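Local coordinates for protein drebrin (PDB 5Y1Z) that probably binds actin filaments in neurons and carries an ADF/cofilin-homology domain near its N-terminus, at residues 30-38 and 59-70. Residues are numbered along the deposited sequence; the frame is centred on the assembly and turned at random.
Sequences DWALYTYED and HFENQKVMYGFC
Ala-32 and Phe-69 exchange two backbone hydrogen bonds, as do Tyr-34 and Tyr-67, with N-to-O distances of 2.8 to 2.9 Å. Strands 31-36 and 65-70 are thereby antiparallel neighbours (158° between their directions) inside the mixed sheet of the ADF-homology fold. On the face bearing Leu-33, its CD1 and CD2 straddle Met-66 CE, and CD2 also meets His-59 CB at 3.5 Å. Trp-31 CH2 sits over one face of the His-59 imidazole, towards the rim, the ring planes inclined at 41°. Gly-68 leaves room for Phe-60, whose CE1 approaches Leu-33 CD1.

Where strand 31-36 ends and strand 65-70 begins, Lys-64 bends at its last two torsions, which turns NZ back onto Thr-35 OG1 (3.1 Å) and Tyr-36 O (3.0 Å). With chi1 at -171°, Thr-35 turns OG1 across to the neighbouring strand, where it donates to Val-65 O. Replacing Lys-64 with an alanine would probably leave Tyr-36 O without this donor and Thr-35 OG1 with only the Val-65 O bond of its two across this contact.

On the other face, the Tyr-36 hydroxyl reaches the edge of the Tyr-67 ring, and the two phenol oxygens share a hydrogen bond, Tyr-36 OH to Tyr-67 OH, of 2.6 Å. Further out, helix 12-23 packs against Tyr-34 and Phe-69, Glu-50 O holds Trp-31 NE1, and Tyr-36 OH is also hydrogen-bonded to His-103 ND1.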
ATOM      1  N   ASP A  30       6.537  22.254 -18.215  1.00 54.28           N
ATOM      2  CA  ASP A  30       6.308  22.477 -16.798  1.00 51.09           C
ATOM      3  C   ASP A  30       5.082  21.727 -16.309  1.00 48.28           C
ATOM      4  O   ASP A  30       4.642  21.963 -15.173  1.00 47.06           O
ATOM      5  CB  ASP A  30       6.175  23.975 -16.474  1.00 52.30           C
ATOM      6  CG  ASP A  30       5.028  24.663 -17.222  1.00 54.62           C
ATOM      7  OD1 ASP A  30       4.327  24.022 -18.028  1.00 53.30           O
ATOM      8  OD2 ASP A  30       4.837  25.878 -16.995  1.00 58.55           O
ATOM      9  N   TRP A  31       4.528  20.819 -17.112  1.00 43.45           N
ATOM     10  CA  TRP A  31       3.499  19.966 -16.545  1.00 44.05           C
ATOM     11  C   TRP A  31       3.534  18.598 -17.201  1.00 44.92           C
ATOM     12  O   TRP A  31       3.939  18.448 -18.360  1.00 45.73           O
ATOM     13  CB  TRP A  31       2.094  20.576 -16.671  1.00 41.87           C
ATOM     14  CG  TRP A  31       1.584  20.728 -18.079  1.00 39.32           C
ATOM     15  CD1 TRP A  31       1.648  21.847 -18.850  1.00 41.11           C
ATOM     16  CD2 TRP A  31       0.914  19.736 -18.868  1.00 38.85           C
ATOM     17  NE1 TRP A  31       1.074  21.616 -20.083  1.00 42.00           N
ATOM     18  CE2 TRP A  31       0.613  20.329 -20.120  1.00 40.27           C
ATOM     19  CE3 TRP A  31       0.552  18.402 -18.646  1.00 39.89           C
ATOM     20  CZ2 TRP A  31      -0.044  19.642 -21.141  1.00 39.50           C
ATOM     21  CZ3 TRP A  31      -0.102  17.711 -19.665  1.00 41.86           C
ATOM     22  CH2 TRP A  31      -0.395  18.339 -20.901  1.00 41.86           C
ATOM     23  N   ALA A  32       3.117  17.602 -16.419  1.00 41.63           N
ATOM     24  CA  ALA A  32       2.922  16.238 -16.875  1.00 40.14           C
ATOM     25  C   ALA A  32       1.593  15.739 -16.308  1.00 41.04           C
ATOM     26  O   ALA A  32       1.148  16.178 -15.248  1.00 40.97           O
ATOM     27  CB  ALA A  32       4.106  15.336 -16.482  1.00 37.64           C
ATOM     28  N   LEU A  33       0.919  14.880 -17.069  1.00 41.36           N
ATOM     29  CA  LEU A  33      -0.418  14.407 -16.739  1.00 38.80           C
ATOM     30  C   LEU A  33      -0.422  12.890 -16.849  1.00 39.05           C
ATOM     31  O   LEU A  33      -0.187  12.340 -17.943  1.00 41.25           O
ATOM     32  CB  LEU A  33      -1.460  15.023 -17.689  1.00 38.74           C
ATOM     33  CG  LEU A  33      -2.879  14.520 -17.508  1.00 35.19           C
ATOM     34  CD1 LEU A  33      -3.373  14.947 -16.127  1.00 31.76           C
ATOM     35  CD2 LEU A  33      -3.752  15.064 -18.627  1.00 33.35           C
ATOM     36  N   TYR A  34      -0.765  12.225 -15.748  1.00 38.32           N
ATOM     37  CA  TYR A  34      -0.829  10.765 -15.657  1.00 41.54           C
ATOM     38  C   TYR A  34      -2.245  10.271 -15.367  1.00 43.89           C
ATOM     39  O   TYR A  34      -3.098  11.011 -14.875  1.00 45.25           O
ATOM     40  CB  TYR A  34       0.108  10.230 -14.560  1.00 41.25           C
ATOM     41  CG  TYR A  34       1.504  10.810 -14.569  1.00 42.17           C
ATOM     42  CD1 TYR A  34       2.500  10.215 -15.337  1.00 42.81           C
ATOM     43  CD2 TYR A  34       1.837  11.932 -13.812  1.00 40.83           C
ATOM     44  CE1 TYR A  34       3.777  10.705 -15.365  1.00 42.60           C
ATOM     45  CE2 TYR A  34       3.139  12.438 -13.836  1.00 41.23           C
ATOM     46  CZ  TYR A  34       4.100  11.808 -14.621  1.00 42.29           C
ATOM     47  OH  TYR A  34       5.397  12.256 -14.692  1.00 43.47           O
ATOM     48  N   THR A  35      -2.497   9.008 -15.699  1.00 43.04           N
ATOM     49  CA  THR A  35      -3.821   8.415 -15.524  1.00 44.32           C
ATOM     50  C   THR A  35      -3.667   6.900 -15.475  1.00 45.47           C
ATOM     51  O   THR A  35      -2.590   6.357 -15.739  1.00 45.42           O
ATOM     52  CB  THR A  35      -4.796   8.839 -16.632  1.00 44.25           C
ATOM     53  OG1 THR A  35      -6.121   8.395 -16.302  1.00 42.89           O
ATOM     54  CG2 THR A  35      -4.379   8.251 -17.979  1.00 41.89           C
ATOM     55  N   TYR A  36      -4.763   6.210 -15.173  1.00 44.17           N
ATOM     56  CA  TYR A  36      -4.690   4.756 -15.138  1.00 47.34           C
ATOM     57  C   TYR A  36      -4.894   4.143 -16.518  1.00 49.32           C
ATOM     58  O   TYR A  36      -5.633   4.668 -17.355  1.00 47.39           O
ATOM     59  CB  TYR A  36      -5.722   4.181 -14.160  1.00 44.94           C
ATOM     60  CG  TYR A  36      -5.570   4.692 -12.746  1.00 42.56           C
ATOM     61  CD1 TYR A  36      -6.171   5.868 -12.338  1.00 35.46           C
ATOM     62  CD2 TYR A  36      -4.806   3.993 -11.812  1.00 46.75           C
ATOM     63  CE1 TYR A  36      -6.015   6.340 -11.053  1.00 33.48           C
ATOM     64  CE2 TYR A  36      -4.658   4.465 -10.510  1.00 42.47           C
ATOM     65  CZ  TYR A  36      -5.256   5.638 -10.151  1.00 37.93           C
ATOM     66  OH  TYR A  36      -5.101   6.078  -8.862  1.00 42.02           O
ATOM     67  N   GLU A  37      -4.224   3.014 -16.743  1.00 57.13           N
ATOM     68  CA  GLU A  37      -4.518   2.213 -17.918  1.00 63.98           C
ATOM     69  C   GLU A  37      -5.826   1.468 -17.717  1.00 67.37           C
ATOM     70  O   GLU A  37      -6.185   1.102 -16.597  1.00 71.17           O
ATOM     71  CB  GLU A  37      -3.396   1.230 -18.214  1.00 75.21           C
ATOM     72  CG  GLU A  37      -3.205   1.020 -19.698  1.00 87.93           C
ATOM     73  CD  GLU A  37      -1.754   0.848 -20.083  1.00 96.66           C
ATOM     74  OE1 GLU A  37      -1.035   0.122 -19.359  1.00 99.50           O
ATOM     75  OE2 GLU A  37      -1.345   1.412 -21.127  1.00100.01           O
ATOM     76  N   ASP A  38      -6.551   1.266 -18.814  1.00 71.42           N
ATOM     77  CA  ASP A  38      -7.909   0.744 -18.733  1.00 74.84           C
ATOM     78  C   ASP A  38      -7.929  -0.610 -18.039  1.00 74.26           C
ATOM     79  O   ASP A  38      -7.090  -1.476 -18.303  1.00 75.41           O
ATOM     80  CB  ASP A  38      -8.513   0.626 -20.126  1.00 81.73           C
ATOM     81  CG  ASP A  38      -8.287   1.871 -20.966  1.00 86.57           C
ATOM     82  OD1 ASP A  38      -8.203   3.003 -20.408  1.00 85.30           O
ATOM     83  OD2 ASP A  38      -8.174   1.703 -22.201  1.00 90.76           O
ATOM     84  N   HIS A  59      -6.501  19.293 -20.548  1.00 36.00           N
ATOM     85  CA  HIS A  59      -6.359  17.887 -20.880  1.00 35.54           C
ATOM     86  C   HIS A  59      -7.063  16.964 -19.920  1.00 37.56           C
ATOM     87  O   HIS A  59      -6.971  15.750 -20.106  1.00 39.57           O
ATOM     88  CB  HIS A  59      -4.872  17.483 -20.953  1.00 37.12           C
ATOM     89  CG  HIS A  59      -4.112  18.214 -22.014  1.00 43.18           C
ATOM     90  ND1 HIS A  59      -3.627  19.494 -21.839  1.00 43.74           N
ATOM     91  CD2 HIS A  59      -3.778  17.855 -23.274  1.00 38.22           C
ATOM     92  CE1 HIS A  59      -3.037  19.894 -22.950  1.00 44.30           C
ATOM     93  NE2 HIS A  59      -3.115  18.918 -23.834  1.00 46.86           N
ATOM     94  N   PHE A  60      -7.778  17.491 -18.923  1.00 35.16           N
ATOM     95  CA  PHE A  60      -8.432  16.627 -17.948  1.00 35.46           C
ATOM     96  C   PHE A  60      -9.677  16.006 -18.564  1.00 35.54           C
ATOM     97  O   PHE A  60     -10.423  16.677 -19.279  1.00 38.73           O
ATOM     98  CB  PHE A  60      -8.785  17.403 -16.673  1.00 34.97           C
ATOM     99  CG  PHE A  60      -7.583  17.754 -15.799  1.00 35.16           C
ATOM    100  CD1 PHE A  60      -6.840  16.772 -15.178  1.00 32.40           C
ATOM    101  CD2 PHE A  60      -7.207  19.084 -15.602  1.00 36.94           C
ATOM    102  CE1 PHE A  60      -5.748  17.086 -14.371  1.00 34.03           C
ATOM    103  CE2 PHE A  60      -6.117  19.411 -14.814  1.00 34.83           C
ATOM    104  CZ  PHE A  60      -5.381  18.415 -14.200  1.00 34.87           C
ATOM    105  N   GLU A  61      -9.927  14.737 -18.256  1.00 35.66           N
ATOM    106  CA  GLU A  61     -11.031  14.001 -18.865  1.00 44.29           C
ATOM    107  C   GLU A  61     -12.069  13.644 -17.803  1.00 47.30           C
ATOM    108  O   GLU A  61     -11.721  13.260 -16.679  1.00 47.43           O
ATOM    109  CB  GLU A  61     -10.524  12.740 -19.594  1.00 49.66           C
ATOM    110  CG  GLU A  61      -9.362  13.026 -20.560  1.00 50.90           C
ATOM    111  CD  GLU A  61      -8.839  11.808 -21.349  1.00 52.40           C
ATOM    112  OE1 GLU A  61      -9.585  10.797 -21.548  1.00 52.10           O
ATOM    113  OE2 GLU A  61      -7.654  11.886 -21.784  1.00 51.33           O
ATOM    114  N   ASN A  62     -13.350  13.787 -18.167  1.00 46.04           N
ATOM    115  CA  ASN A  62     -14.434  13.696 -17.200  1.00 49.37           C
ATOM    116  C   ASN A  62     -14.752  12.263 -16.801  1.00 50.45           C
ATOM    117  O   ASN A  62     -15.477  12.039 -15.824  1.00 48.80           O
ATOM    118  CB  ASN A  62     -15.688  14.334 -17.792  1.00 53.31           C
ATOM    119  CG  ASN A  62     -15.544  15.813 -17.943  1.00 58.46           C
ATOM    120  OD1 ASN A  62     -15.048  16.487 -17.046  1.00 62.48           O
ATOM    121  ND2 ASN A  62     -15.973  16.341 -19.086  1.00 60.95           N
ATOM    122  N   GLN A  63     -14.252  11.300 -17.556  1.00 50.51           N
ATOM    123  CA  GLN A  63     -14.492   9.898 -17.300  1.00 50.93           C
ATOM    124  C   GLN A  63     -13.327   9.237 -16.586  1.00 48.25           C
ATOM    125  O   GLN A  63     -13.341   8.018 -16.407  1.00 49.70           O
ATOM    126  CB  GLN A  63     -14.801   9.182 -18.615  1.00 57.69           C
ATOM    127  CG  GLN A  63     -16.057   9.720 -19.356  1.00 71.79           C
ATOM    128  CD  GLN A  63     -15.804  10.983 -20.235  1.00 81.47           C
ATOM    129  OE1 GLN A  63     -15.339  12.021 -19.739  1.00 84.53           O
ATOM    130  NE2 GLN A  63     -16.132  10.891 -21.543  1.00 83.37           N
ATOM    131  N   LYS A  64     -12.308  10.000 -16.202  1.00 39.88           N
ATOM    132  CA  LYS A  64     -11.078   9.419 -15.684  1.00 41.34           C
ATOM    133  C   LYS A  64     -10.627  10.073 -14.385  1.00 40.38           C
ATOM    134  O   LYS A  64     -10.894  11.245 -14.122  1.00 39.39           O
ATOM    135  CB  LYS A  64      -9.937   9.502 -16.719  1.00 44.19           C
ATOM    136  CG  LYS A  64     -10.207   8.659 -17.972  1.00 49.47           C
ATOM    137  CD  LYS A  64      -8.922   8.245 -18.678  1.00 56.09           C
ATOM    138  CE  LYS A  64      -8.662   6.740 -18.537  1.00 65.03           C
ATOM    139  NZ  LYS A  64      -8.182   6.288 -17.143  1.00 66.53           N
ATOM    140  N   VAL A  65      -9.955   9.272 -13.570  1.00 40.30           N
ATOM    141  CA  VAL A  65      -9.109   9.747 -12.484  1.00 35.68           C
ATOM    142  C   VAL A  65      -7.726  10.023 -13.055  1.00 37.84           C
ATOM    143  O   VAL A  65      -7.144   9.168 -13.725  1.00 40.35           O
ATOM    144  CB  VAL A  65      -9.048   8.703 -11.359  1.00 35.62           C
ATOM    145  CG1 VAL A  65      -8.101   9.148 -10.275  1.00 36.47           C
ATOM    146  CG2 VAL A  65     -10.447   8.461 -10.797  1.00 34.58           C
ATOM    147  N   MET A  66      -7.209  11.229 -12.840  1.00 42.49           N
ATOM    148  CA  MET A  66      -5.910  11.611 -13.391  1.00 43.08           C
ATOM    149  C   MET A  66      -5.117  12.409 -12.352  1.00 43.12           C
ATOM    150  O   MET A  66      -5.680  12.990 -11.413  1.00 47.18           O
ATOM    151  CB  MET A  66      -6.072  12.409 -14.700  1.00 42.52           C
ATOM    152  CG  MET A  66      -7.007  11.758 -15.721  1.00 43.17           C
ATOM    153  SD  MET A  66      -7.082  12.537 -17.370  1.00 48.48           S
ATOM    154  CE  MET A  66      -6.546  14.129 -16.983  1.00 50.40           C
ATOM    155  N   TYR A  67      -3.795  12.444 -12.529  1.00 38.52           N
ATOM    156  CA  TYR A  67      -2.894  13.150 -11.618  1.00 38.42           C
ATOM    157  C   TYR A  67      -2.048  14.133 -12.415  1.00 42.15           C
ATOM    158  O   TYR A  67      -1.312  13.732 -13.323  1.00 47.41           O
ATOM    159  CB  TYR A  67      -2.016  12.158 -10.834  1.00 34.95           C
ATOM    160  CG  TYR A  67      -2.843  11.167 -10.055  1.00 37.22           C
ATOM    161  CD1 TYR A  67      -3.544  11.572  -8.921  1.00 39.08           C
ATOM    162  CD2 TYR A  67      -2.969   9.846 -10.469  1.00 38.35           C
ATOM    163  CE1 TYR A  67      -4.332  10.697  -8.208  1.00 40.63           C
ATOM    164  CE2 TYR A  67      -3.763   8.950  -9.756  1.00 39.93           C
ATOM    165  CZ  TYR A  67      -4.444   9.384  -8.625  1.00 42.18           C
ATOM    166  OH  TYR A  67      -5.250   8.521  -7.894  1.00 44.42           O
ATOM    167  N   GLY A  68      -2.154  15.417 -12.073  1.00 42.15           N
ATOM    168  CA  GLY A  68      -1.423  16.449 -12.789  1.00 43.50           C
ATOM    169  C   GLY A  68      -0.261  17.006 -12.000  1.00 46.31           C
ATOM    170  O   GLY A  68      -0.430  17.475 -10.879  1.00 48.89           O
ATOM    171  N   PHE A  69       0.938  16.919 -12.534  1.00 43.96           N
ATOM    172  CA  PHE A  69       2.124  17.357 -11.817  1.00 44.86           C
ATOM    173  C   PHE A  69       2.638  18.574 -12.561  1.00 45.47           C
ATOM    174  O   PHE A  69       3.181  18.455 -13.668  1.00 44.89           O
ATOM    175  CB  PHE A  69       3.175  16.254 -11.734  1.00 45.57           C
ATOM    176  CG  PHE A  69       4.393  16.634 -10.938  1.00 49.40           C
ATOM    177  CD1 PHE A  69       4.405  16.523  -9.561  1.00 50.93           C
ATOM    178  CD2 PHE A  69       5.539  17.107 -11.572  1.00 50.16           C
ATOM    179  CE1 PHE A  69       5.559  16.865  -8.833  1.00 52.39           C
ATOM    180  CE2 PHE A  69       6.674  17.453 -10.849  1.00 49.79           C
ATOM    181  CZ  PHE A  69       6.684  17.337  -9.487  1.00 50.09           C
ATOM    182  N   CYS A  70       2.456  19.737 -11.953  1.00 44.76           N
ATOM    183  CA  CYS A  70       2.785  20.995 -12.588  1.00 46.99           C
ATOM    184  C   CYS A  70       3.769  21.789 -11.735  1.00 50.44           C
ATOM    185  O   CYS A  70       3.572  21.959 -10.524  1.00 53.04           O
ATOM    186  CB  CYS A  70       1.510  21.786 -12.839  1.00 50.77           C
ATOM    187  SG  CYS A  70       1.780  23.322 -13.721  1.00 61.47           S
TER